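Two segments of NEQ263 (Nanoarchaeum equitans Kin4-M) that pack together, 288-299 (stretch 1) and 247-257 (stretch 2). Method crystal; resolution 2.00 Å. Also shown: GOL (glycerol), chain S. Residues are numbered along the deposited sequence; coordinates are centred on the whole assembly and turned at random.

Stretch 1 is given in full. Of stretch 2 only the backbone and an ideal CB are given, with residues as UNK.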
# COMPACT_ATOMS: atom_id res chain seq x y z
N THR B 288 11.15 4.48 9.60
CA THR B 288 10.36 5.27 8.65
C THR B 288 8.88 5.32 9.03
O THR B 288 8.08 5.92 8.32
CB THR B 288 10.49 4.75 7.21
OG1 THR B 288 9.86 3.47 7.11
CG2 THR B 288 11.96 4.63 6.82
N HIS B 289 8.53 4.67 10.13
CA HIS B 289 7.17 4.77 10.66
C HIS B 289 6.92 6.22 11.04
O HIS B 289 7.84 6.92 11.47
CB HIS B 289 7.00 3.86 11.88
CG HIS B 289 5.60 3.85 12.43
ND1 HIS B 289 5.15 4.80 13.31
CD2 HIS B 289 4.57 2.99 12.23
CE1 HIS B 289 3.89 4.53 13.63
NE2 HIS B 289 3.52 3.44 12.99
N VAL B 290 5.68 6.68 10.89
CA VAL B 290 5.37 8.10 11.06
C VAL B 290 5.82 8.70 12.39
O VAL B 290 6.27 9.85 12.42
CB VAL B 290 3.86 8.37 10.81
CG1 VAL B 290 3.02 7.59 11.79
CG2 VAL B 290 3.55 9.85 10.93
N VAL B 291 5.74 7.95 13.48
CA VAL B 291 6.14 8.49 14.78
C VAL B 291 7.65 8.75 14.92
O VAL B 291 8.06 9.87 15.24
CB VAL B 291 5.59 7.67 15.97
CG1 VAL B 291 6.10 8.22 17.29
CG2 VAL B 291 4.07 7.67 15.95
N PRO B 292 8.50 7.73 14.68
CA PRO B 292 9.93 8.07 14.73
C PRO B 292 10.37 9.02 13.62
O PRO B 292 11.30 9.80 13.83
CB PRO B 292 10.63 6.72 14.57
CG PRO B 292 9.61 5.82 13.94
CD PRO B 292 8.29 6.28 14.47
N ASP B 293 9.72 8.96 12.45
CA ASP B 293 10.09 9.83 11.34
C ASP B 293 9.82 11.30 11.65
O ASP B 293 10.69 12.15 11.44
CB ASP B 293 9.37 9.41 10.06
CG ASP B 293 9.76 10.27 8.87
OD1 ASP B 293 10.94 10.20 8.45
OD2 ASP B 293 8.90 11.01 8.35
N LEU B 294 8.62 11.60 12.14
CA LEU B 294 8.28 12.98 12.51
C LEU B 294 9.13 13.46 13.68
O LEU B 294 9.56 14.62 13.71
CB LEU B 294 6.79 13.11 12.84
CG LEU B 294 5.80 12.93 11.69
CD1 LEU B 294 4.39 13.28 12.12
CD2 LEU B 294 6.21 13.76 10.48
N THR B 295 9.38 12.57 14.64
CA THR B 295 10.21 12.91 15.79
C THR B 295 11.63 13.22 15.34
O THR B 295 12.27 14.16 15.83
CB THR B 295 10.22 11.77 16.83
OG1 THR B 295 8.90 11.60 17.35
CG2 THR B 295 11.17 12.09 17.98
N GLY B 296 12.13 12.44 14.38
CA GLY B 296 13.44 12.69 13.81
C GLY B 296 13.54 14.07 13.18
O GLY B 296 14.57 14.73 13.29
N TYR B 297 12.46 14.51 12.54
CA TYR B 297 12.42 15.83 11.91
C TYR B 297 12.33 16.98 12.92
O TYR B 297 12.46 18.15 12.54
CB TYR B 297 11.23 15.93 10.94
CG TYR B 297 11.50 15.40 9.55
CD1 TYR B 297 12.43 16.01 8.72
CD2 TYR B 297 10.79 14.32 9.05
CE1 TYR B 297 12.67 15.53 7.45
CE2 TYR B 297 11.02 13.84 7.77
CZ TYR B 297 11.96 14.45 6.97
OH TYR B 297 12.20 14.00 5.70
N ILE B 298 12.09 16.66 14.19
CA ILE B 298 11.93 17.70 15.21
C ILE B 298 13.06 17.74 16.24
O ILE B 298 13.65 18.80 16.47
CB ILE B 298 10.59 17.54 15.96
CG1 ILE B 298 9.43 17.62 14.97
CG2 ILE B 298 10.45 18.62 17.02
CD1 ILE B 298 8.14 17.02 15.50
N THR B 299 13.35 16.61 16.87
CA THR B 299 14.43 16.57 17.86
C THR B 299 15.78 16.90 17.22
O THR B 299 15.94 16.78 16.01
CB THR B 299 14.51 15.22 18.62
OG1 THR B 299 14.75 14.15 17.69
CG2 THR B 299 13.21 14.96 19.37
N UNK B 247 -5.17 11.00 8.56
CA UNK B 247 -4.04 10.95 7.65
C UNK B 247 -3.43 9.55 7.68
O UNK B 247 -4.12 8.57 7.96
CB UNK B 247 -3.00 12.01 8.02
N UNK B 248 -2.13 9.46 7.40
CA UNK B 248 -1.39 8.20 7.39
C UNK B 248 -1.61 7.36 8.65
O UNK B 248 -1.33 7.81 9.77
CB UNK B 248 0.10 8.49 7.22
N UNK B 249 -2.11 6.13 8.46
CA UNK B 249 -2.37 5.18 9.55
C UNK B 249 -3.36 5.68 10.59
O UNK B 249 -3.31 5.25 11.75
CB UNK B 249 -1.05 4.83 10.25
N UNK B 250 -4.26 6.57 10.19
CA UNK B 250 -5.25 7.10 11.11
C UNK B 250 -4.77 8.27 11.95
O UNK B 250 -5.58 8.97 12.56
CB UNK B 250 -5.72 5.98 12.04
N UNK B 251 -3.46 8.49 11.99
CA UNK B 251 -2.90 9.60 12.76
C UNK B 251 -3.36 10.93 12.18
O UNK B 251 -3.49 11.07 10.96
CB UNK B 251 -1.37 9.53 12.78
N UNK B 252 -3.63 11.92 13.06
CA UNK B 252 -4.12 13.22 12.60
C UNK B 252 -3.11 13.95 11.72
O UNK B 252 -1.91 13.75 11.85
CB UNK B 252 -4.48 14.10 13.80
N UNK B 253 -3.62 14.80 10.83
CA UNK B 253 -2.78 15.54 9.89
C UNK B 253 -1.80 16.48 10.57
O UNK B 253 -0.74 16.79 10.02
CB UNK B 253 -3.66 16.34 8.93
N UNK B 254 -2.15 16.93 11.77
CA UNK B 254 -1.33 17.88 12.51
C UNK B 254 -0.38 17.20 13.50
O UNK B 254 0.11 17.85 14.43
CB UNK B 254 -2.23 18.86 13.26
N UNK B 255 -0.11 15.91 13.31
CA UNK B 255 0.74 15.16 14.23
C UNK B 255 2.12 15.80 14.42
O UNK B 255 2.60 15.90 15.55
CB UNK B 255 0.90 13.73 13.72
N UNK B 256 2.74 16.24 13.33
CA UNK B 256 4.03 16.91 13.40
C UNK B 256 3.95 18.15 14.29
O UNK B 256 4.79 18.36 15.16
CB UNK B 256 4.51 17.29 12.00
N UNK B 257 2.93 18.97 14.05
CA UNK B 257 2.77 20.22 14.78
C UNK B 257 2.50 19.97 16.27
O UNK B 257 3.01 20.68 17.13
CB UNK B 257 1.63 21.04 14.17
C1 GOL S . 4.49 5.53 6.42
O1 GOL S . 3.75 6.70 6.71
C2 GOL S . 4.93 4.87 7.72
O2 GOL S . 3.90 4.95 8.69
C3 GOL S . 5.27 3.40 7.46
O3 GOL S . 6.56 3.32 6.90

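Stretch 1 offers stretch 2 a largely apolar edge, V290, L294 and I298, flanked by the ring of H289 and a bound glycerol.

Position 247 is out of reach of stretch 1, so many residues would do. It is S247; S247 OG accepts a very short hydrogen bond from the backbone N of 248 (2.4 Å).

At 248 the ideal CB points toward stretch 1, 5.2 Å from V290 CB. A long aliphatic chain, or one with a polar end, would suit. R248 lays its guanidinium with one face over V290 CG2 and L294 CD1, and its CD lies 3.9 Å from V290 CG2. The group is poorly ordered, and no hydrogen bond to stretch 1 holds it.

Position 249 has positive phi (60°), which favours Gly, Asn or Asp but tolerates others. Its CB faces V290 CG1 at 5.2 Å, with H289 and the glycerol beyond, so a long polar chain could profit. R249 places one guanidinium face over H289 CD2, and its NE donates to GOL O2 (2.9 Å).

Position 250 has phi 85° and psi -15°; a CB would jam against the preceding carbonyl O. This calls for glycine, and it is G250.

At 251 the CB points toward stretch 1, 4.9 Å from V290 CG1, with V291 and H289 farther along. A large apolar or aromatic residue would fit, and a polar tip could reach the histidine's surroundings. Y251 sets CD2 3.4 Å from V290 CG1, while its OH lies at the edge of the H289 ring; one water bonds both Y251 OH (3.0 Å) and H289 NE2 (3.2 Å).

Positions 252, 253 and 254 make no contact. The first has phi -63°, which suits proline, and P252 starts a type I turn. At 253, inside the turn, a range of residues would do; it is A253. Position 254 points away and precedes a helix, where Ser, Thr, Asp or Asn is common; here it is Y254.

At 255 the CB lies 3.9 Å from L294 CD1, so a medium-sized aliphatic residue is natural. L255 brings CG to 3.7 Å from L294 CD1 and CD2 to 4.0 Å from V290 CG2.

Position 256 points sideways, its CB 4.0 Å from L294 CD1; a long apolar or aromatic chain could extend along the helix. Y256 sets CE2 3.4 Å from I298 CG1, and I298 CD1 makes an off-centre CH-pi contact with its ring. A water donates to both Y256 OH and Y297 O.

Position 257 points away, leaving the choice open; it is T257.

Stretch 2 247-257: SRRGYPAYLYT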
# COMPACT_ATOMS: atom_id res chain seq x y z
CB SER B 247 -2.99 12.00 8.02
OG SER B 247 -1.80 11.82 7.27
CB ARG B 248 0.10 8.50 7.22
CG ARG B 248 0.54 9.72 8.01
CD ARG B 248 1.84 10.31 7.50
NE ARG B 248 1.98 11.71 7.90
CZ ARG B 248 3.10 12.42 7.81
NH1 ARG B 248 4.21 11.86 7.34
NH2 ARG B 248 3.12 13.69 8.20
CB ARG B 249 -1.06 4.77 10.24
CG ARG B 249 -0.18 3.82 9.45
CD ARG B 249 1.10 3.50 10.20
NE ARG B 249 2.09 2.80 9.38
CZ ARG B 249 2.41 1.52 9.51
NH1 ARG B 249 1.84 0.78 10.46
NH2 ARG B 249 3.32 0.98 8.71
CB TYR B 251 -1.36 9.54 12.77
CG TYR B 251 -0.80 8.36 13.55
CD1 TYR B 251 -0.83 8.35 14.94
CD2 TYR B 251 -0.23 7.28 12.90
CE1 TYR B 251 -0.32 7.28 15.65
CE2 TYR B 251 0.30 6.22 13.60
CZ TYR B 251 0.25 6.23 14.97
OH TYR B 251 0.77 5.16 15.67
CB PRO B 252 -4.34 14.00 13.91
CG PRO B 252 -3.50 13.29 14.93
CD PRO B 252 -3.51 11.85 14.52
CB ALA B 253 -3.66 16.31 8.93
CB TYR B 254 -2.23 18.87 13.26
CG TYR B 254 -3.32 18.22 14.06
CD1 TYR B 254 -3.09 17.76 15.35
CD2 TYR B 254 -4.59 18.07 13.54
CE1 TYR B 254 -4.08 17.16 16.08
CE2 TYR B 254 -5.60 17.47 14.26
CZ TYR B 254 -5.34 17.02 15.53
OH TYR B 254 -6.34 16.42 16.26
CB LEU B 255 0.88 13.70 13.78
CG LEU B 255 1.75 12.81 14.69
CD1 LEU B 255 1.21 12.83 16.11
CD2 LEU B 255 1.81 11.39 14.17
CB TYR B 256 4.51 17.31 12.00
CG TYR B 256 5.76 18.16 11.98
CD1 TYR B 256 5.67 19.55 12.03
CD2 TYR B 256 7.02 17.59 11.90
CE1 TYR B 256 6.81 20.34 12.01
CE2 TYR B 256 8.16 18.37 11.87
CZ TYR B 256 8.05 19.74 11.93
OH TYR B 256 9.17 20.53 11.90
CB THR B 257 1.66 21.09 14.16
OG1 THR B 257 1.99 21.38 12.80
CG2 THR B 257 1.51 22.40 14.91
O HOH W 1 0.72 2.58 14.22
O HOH W 2 11.88 20.85 13.10
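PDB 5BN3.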